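Local coordinates for protein aspartokinase (Synechocystis, PDB 3L76) that probably catalyses the ATP-dependent phosphorylation of the beta-carboxyl group of aspartate, and binds lysine and threonine at its ACT domains, at residues V264-V278 and Q345-A359. Sequence-based numbering, arbitrary orientation. Where two conformers were deposited one is given.
Sequences VEYDADQAKVALLRV and QEAEIIVEKGIAKIA. With SO4 (sulfate ion), chain G.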
# COMPACT_ATOMS: atom_id res chain seq x y z
N VAL A 264 -30.25 2.75 -24.38
CA VAL A 264 -31.59 2.26 -24.69
C VAL A 264 -31.77 2.32 -26.20
O VAL A 264 -31.33 3.28 -26.84
CB VAL A 264 -32.73 3.13 -24.06
CG1 VAL A 264 -34.06 2.69 -24.60
CG2 VAL A 264 -32.77 2.99 -22.57
N GLU A 265 -32.44 1.32 -26.77
CA GLU A 265 -32.66 1.27 -28.22
C GLU A 265 -34.12 1.06 -28.60
O GLU A 265 -34.86 0.38 -27.89
CB GLU A 265 -31.78 0.21 -28.84
CG GLU A 265 -30.32 0.55 -28.73
CD GLU A 265 -29.40 -0.60 -29.07
OE1 GLU A 265 -29.91 -1.68 -29.38
OE2 GLU A 265 -28.17 -0.43 -29.01
N TYR A 266 -34.53 1.65 -29.73
CA TYR A 266 -35.92 1.56 -30.19
C TYR A 266 -35.97 1.49 -31.70
O TYR A 266 -35.37 2.32 -32.36
CB TYR A 266 -36.74 2.75 -29.69
CG TYR A 266 -38.06 2.97 -30.41
CD1 TYR A 266 -39.04 1.98 -30.49
CD2 TYR A 266 -38.34 4.19 -30.99
CE1 TYR A 266 -40.25 2.21 -31.14
CE2 TYR A 266 -39.54 4.43 -31.63
CZ TYR A 266 -40.49 3.44 -31.70
OH TYR A 266 -41.67 3.69 -32.35
N ASP A 267 -36.69 0.51 -32.23
CA ASP A 267 -36.81 0.31 -33.68
C ASP A 267 -38.25 -0.00 -34.06
O ASP A 267 -38.78 -1.08 -33.76
CB ASP A 267 -35.89 -0.83 -34.14
CG ASP A 267 -35.96 -1.07 -35.63
OD1 ASP A 267 -36.75 -0.41 -36.34
OD2 ASP A 267 -35.21 -1.95 -36.09
N ALA A 268 -38.88 0.94 -34.74
CA ALA A 268 -40.30 0.79 -35.07
C ALA A 268 -40.52 0.08 -36.41
O ALA A 268 -41.62 -0.38 -36.72
CB ALA A 268 -40.99 2.15 -35.06
N ASP A 269 -39.46 -0.02 -37.21
CA ASP A 269 -39.55 -0.64 -38.51
C ASP A 269 -39.39 -2.15 -38.35
O ASP A 269 -38.35 -2.73 -38.70
CB ASP A 269 -38.48 -0.05 -39.44
CG ASP A 269 -38.65 -0.49 -40.88
OD1 ASP A 269 -39.71 -1.06 -41.22
OD2 ASP A 269 -37.70 -0.28 -41.65
N GLN A 270 -40.43 -2.77 -37.80
CA GLN A 270 -40.41 -4.19 -37.45
C GLN A 270 -41.78 -4.80 -37.74
O GLN A 270 -42.81 -4.16 -37.57
CB GLN A 270 -40.07 -4.37 -35.95
CG GLN A 270 -38.66 -3.97 -35.56
CD GLN A 270 -37.66 -5.12 -35.60
OE1 GLN A 270 -38.01 -6.28 -35.34
NE2 GLN A 270 -36.41 -4.81 -35.92
N ALA A 271 -41.77 -6.05 -38.18
CA ALA A 271 -43.00 -6.83 -38.37
C ALA A 271 -42.68 -8.32 -38.17
O ALA A 271 -41.64 -8.81 -38.61
CB ALA A 271 -43.60 -6.59 -39.76
N LYS A 272 -43.59 -9.02 -37.50
CA LYS A 272 -43.36 -10.41 -37.15
C LYS A 272 -44.00 -11.40 -38.14
O LYS A 272 -45.17 -11.27 -38.54
CB LYS A 272 -43.87 -10.70 -35.72
CG LYS A 272 -43.63 -12.13 -35.24
CD LYS A 272 -44.47 -12.48 -34.04
CE LYS A 272 -45.94 -12.61 -34.41
NZ LYS A 272 -46.79 -13.08 -33.27
N VAL A 273 -43.20 -12.38 -38.54
CA VAL A 273 -43.72 -13.60 -39.12
C VAL A 273 -43.40 -14.76 -38.17
O VAL A 273 -42.28 -14.92 -37.72
CB VAL A 273 -43.10 -13.90 -40.50
CG1 VAL A 273 -43.72 -15.15 -41.06
CG2 VAL A 273 -43.30 -12.73 -41.46
N ALA A 274 -44.40 -15.58 -37.86
CA ALA A 274 -44.16 -16.77 -37.06
C ALA A 274 -44.71 -18.01 -37.77
O ALA A 274 -45.82 -17.99 -38.33
CB ALA A 274 -44.77 -16.62 -35.66
N LEU A 275 -43.92 -19.08 -37.77
CA LEU A 275 -44.38 -20.41 -38.15
C LEU A 275 -44.69 -21.19 -36.88
O LEU A 275 -43.79 -21.48 -36.10
CB LEU A 275 -43.31 -21.14 -38.93
CG LEU A 275 -43.68 -21.47 -40.37
CD1 LEU A 275 -42.62 -22.34 -41.00
CD2 LEU A 275 -45.05 -22.15 -40.43
N LEU A 276 -45.95 -21.54 -36.69
CA LEU A 276 -46.40 -22.24 -35.49
C LEU A 276 -46.44 -23.75 -35.67
O LEU A 276 -46.74 -24.25 -36.76
CB LEU A 276 -47.81 -21.76 -35.13
CG LEU A 276 -48.02 -20.27 -34.94
CD1 LEU A 276 -49.49 -19.99 -34.78
CD2 LEU A 276 -47.21 -19.76 -33.74
N ARG A 277 -46.14 -24.47 -34.59
CA ARG A 277 -46.33 -25.92 -34.52
C ARG A 277 -45.65 -26.66 -35.67
O ARG A 277 -46.26 -27.50 -36.33
CB ARG A 277 -47.82 -26.26 -34.49
CG ARG A 277 -48.10 -27.65 -33.93
CD ARG A 277 -49.55 -27.78 -33.56
NE ARG A 277 -49.81 -28.99 -32.79
CZ ARG A 277 -51.02 -29.48 -32.57
NH1 ARG A 277 -52.09 -28.88 -33.08
NH2 ARG A 277 -51.16 -30.58 -31.86
N VAL A 278 -44.39 -26.34 -35.90
CA VAL A 278 -43.60 -27.01 -36.90
C VAL A 278 -42.95 -28.22 -36.20
O VAL A 278 -42.88 -28.25 -34.97
CB VAL A 278 -42.55 -26.00 -37.49
CG1 VAL A 278 -41.26 -26.06 -36.71
CG2 VAL A 278 -42.31 -26.26 -38.95
N GLN A 345 -53.42 -28.64 -38.48
CA GLN A 345 -52.69 -28.56 -37.21
C GLN A 345 -51.17 -28.61 -37.31
O GLN A 345 -50.51 -29.04 -36.37
CB GLN A 345 -53.12 -29.67 -36.26
CG GLN A 345 -54.60 -29.69 -35.91
CD GLN A 345 -54.99 -30.99 -35.22
OE1 GLN A 345 -54.18 -31.91 -35.13
NE2 GLN A 345 -56.23 -31.07 -34.75
N GLU A 346 -50.62 -28.17 -38.44
CA GLU A 346 -49.18 -28.23 -38.66
C GLU A 346 -48.66 -27.02 -39.42
O GLU A 346 -49.23 -26.64 -40.44
CB GLU A 346 -48.82 -29.48 -39.46
CG GLU A 346 -49.26 -30.75 -38.80
CD GLU A 346 -48.88 -31.98 -39.59
OE1 GLU A 346 -49.53 -33.02 -39.38
OE2 GLU A 346 -47.95 -31.91 -40.43
N ALA A 347 -47.57 -26.45 -38.94
CA ALA A 347 -46.88 -25.39 -39.67
C ALA A 347 -47.82 -24.33 -40.25
O ALA A 347 -48.00 -24.25 -41.46
CB ALA A 347 -46.04 -26.01 -40.77
N GLU A 348 -48.42 -23.53 -39.37
CA GLU A 348 -49.38 -22.50 -39.74
C GLU A 348 -48.70 -21.15 -39.57
O GLU A 348 -47.89 -20.97 -38.66
CB GLU A 348 -50.62 -22.62 -38.85
CG GLU A 348 -51.45 -21.35 -38.67
CD GLU A 348 -52.34 -21.41 -37.44
OE1 GLU A 348 -53.15 -20.47 -37.25
OE2 GLU A 348 -52.23 -22.39 -36.66
N ILE A 349 -49.00 -20.20 -40.46
CA ILE A 349 -48.30 -18.93 -40.46
C ILE A 349 -49.16 -17.80 -39.86
O ILE A 349 -50.36 -17.71 -40.15
CB ILE A 349 -47.82 -18.57 -41.88
CG1 ILE A 349 -46.89 -19.66 -42.40
CG2 ILE A 349 -47.12 -17.22 -41.90
CD1 ILE A 349 -47.62 -20.92 -42.87
N ILE A 350 -48.55 -16.97 -39.02
CA ILE A 350 -49.20 -15.76 -38.51
C ILE A 350 -48.27 -14.59 -38.71
O ILE A 350 -47.08 -14.75 -38.96
CB ILE A 350 -49.64 -15.87 -37.05
CG1 ILE A 350 -48.41 -15.80 -36.12
CG2 ILE A 350 -50.49 -17.12 -36.84
CD1 ILE A 350 -48.65 -16.29 -34.71
N VAL A 351 -48.82 -13.39 -38.57
CA VAL A 351 -48.14 -12.19 -38.98
C VAL A 351 -48.61 -11.10 -38.04
O VAL A 351 -49.77 -11.10 -37.63
CB VAL A 351 -48.47 -11.93 -40.47
CG1 VAL A 351 -49.68 -11.02 -40.61
CG2 VAL A 351 -47.30 -11.38 -41.18
N GLU A 352 -47.72 -10.19 -37.65
CA GLU A 352 -48.09 -9.13 -36.71
C GLU A 352 -47.40 -7.82 -37.07
O GLU A 352 -46.18 -7.72 -37.03
CB GLU A 352 -47.75 -9.57 -35.28
CG GLU A 352 -48.31 -8.67 -34.18
CD GLU A 352 -47.74 -8.98 -32.83
OE1 GLU A 352 -46.86 -9.87 -32.74
OE2 GLU A 352 -48.17 -8.34 -31.86
N LYS A 353 -48.19 -6.82 -37.43
CA LYS A 353 -47.62 -5.62 -38.04
C LYS A 353 -47.30 -4.49 -37.06
O LYS A 353 -46.42 -3.67 -37.32
CB LYS A 353 -48.54 -5.11 -39.16
CG LYS A 353 -47.78 -4.55 -40.37
CD LYS A 353 -47.82 -3.02 -40.46
CE LYS A 353 -47.19 -2.53 -41.76
NZ LYS A 353 -47.25 -1.04 -41.89
N GLY A 354 -48.00 -4.44 -35.92
CA GLY A 354 -47.94 -3.24 -35.10
C GLY A 354 -47.05 -3.34 -33.89
O GLY A 354 -47.47 -3.08 -32.78
N ILE A 355 -45.82 -3.77 -34.11
CA ILE A 355 -44.89 -4.01 -33.03
C ILE A 355 -43.70 -3.03 -33.09
O ILE A 355 -43.45 -2.38 -34.11
CB ILE A 355 -44.32 -5.43 -33.11
CG1 ILE A 355 -43.68 -5.66 -34.49
CG2 ILE A 355 -45.41 -6.42 -32.83
CD1 ILE A 355 -42.93 -6.97 -34.62
N ALA A 356 -42.98 -2.95 -31.98
CA ALA A 356 -41.71 -2.24 -31.95
C ALA A 356 -40.74 -3.12 -31.20
O ALA A 356 -41.14 -3.96 -30.38
CB ALA A 356 -41.84 -0.88 -31.27
N LYS A 357 -39.46 -2.95 -31.50
CA LYS A 357 -38.42 -3.59 -30.71
C LYS A 357 -37.73 -2.57 -29.81
O LYS A 357 -37.29 -1.51 -30.27
CB LYS A 357 -37.40 -4.26 -31.63
CG LYS A 357 -36.32 -4.97 -30.86
CD LYS A 357 -35.23 -5.54 -31.77
CE LYS A 357 -34.60 -4.46 -32.64
NZ LYS A 357 -33.38 -4.98 -33.28
N ILE A 358 -37.68 -2.86 -28.51
CA ILE A 358 -36.90 -2.04 -27.60
C ILE A 358 -35.83 -2.88 -26.95
O ILE A 358 -35.98 -4.10 -26.82
CB ILE A 358 -37.76 -1.37 -26.51
CG1 ILE A 358 -38.46 -2.43 -25.67
CG2 ILE A 358 -38.77 -0.43 -27.14
CD1 ILE A 358 -39.44 -1.84 -24.69
N ALA A 359 -34.74 -2.24 -26.55
CA ALA A 359 -33.65 -2.96 -25.89
C ALA A 359 -32.92 -2.11 -24.89
O ALA A 359 -32.90 -0.87 -24.97
CB ALA A 359 -32.69 -3.48 -26.92
S SO4 G . -47.60 -31.61 -31.04
O1 SO4 G . -47.46 -30.75 -29.90
O2 SO4 G . -47.06 -31.15 -32.30
O3 SO4 G . -46.86 -32.80 -30.68
O4 SO4 G . -49.00 -31.73 -31.29
O HOH W 1 -33.04 -3.03 -35.34
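K272 and E352 face each other as a hydrogen-bonded antiparallel pair, and the lysine side chain can be traced along its partner. CB meets both E352 O and the CD1 methyl of I355, CD nears the glutamate carboxylate, and CE packs on E352 CB at 3.6 Å. A bend at chi3 (71°) then turns NZ to E352 OE1, 3.3 Å away, a salt bridge whose hydrogen bond is weak; Q480 also binds NZ. Beyond this pair, strands 271-276 and 348-352 run nearly antiparallel with two bonds each for A274–I350 and L276–E348. The L276 and I350 side chains cross at about a right angle, with CD1 of L276 3.7 Å from I350 CG2. V273, L275, I349 and V351 line the face that carries helix 323-333.

A G1 bulge places A347 and E348 opposite L276. There R277 extends alongside Q345, its NH1 3.4 Å from Q345 CB and its guanidinium 25° from the amide plane. NH2 donates, nearly straight at 164°, to O4 of a sulfate probably from the crystallisation liquor and also held by S311 and N310; NE reaches the same oxygen weakly. A leucine in place of R277 would probably leave the sulfate without these two donors and Q345 without its flat neighbour.

Further along, strands 264-267 and 355-359 pair again, nearly antiparallel. Y266 presents its ring edge to A356, CE1 lying 3.5 Å from CB. K357 NZ stays 4.5 Å from D267 OD2; a water bridges them, and D300 and E565, two residues of a lysine pocket, form salt bridges to this amine. Antiparallel strands distant in sequence thus pair within the ACT region, with the K357 side chain about 7 Å from the bound lysine, and the acidic surroundings would probably keep K357 protonated.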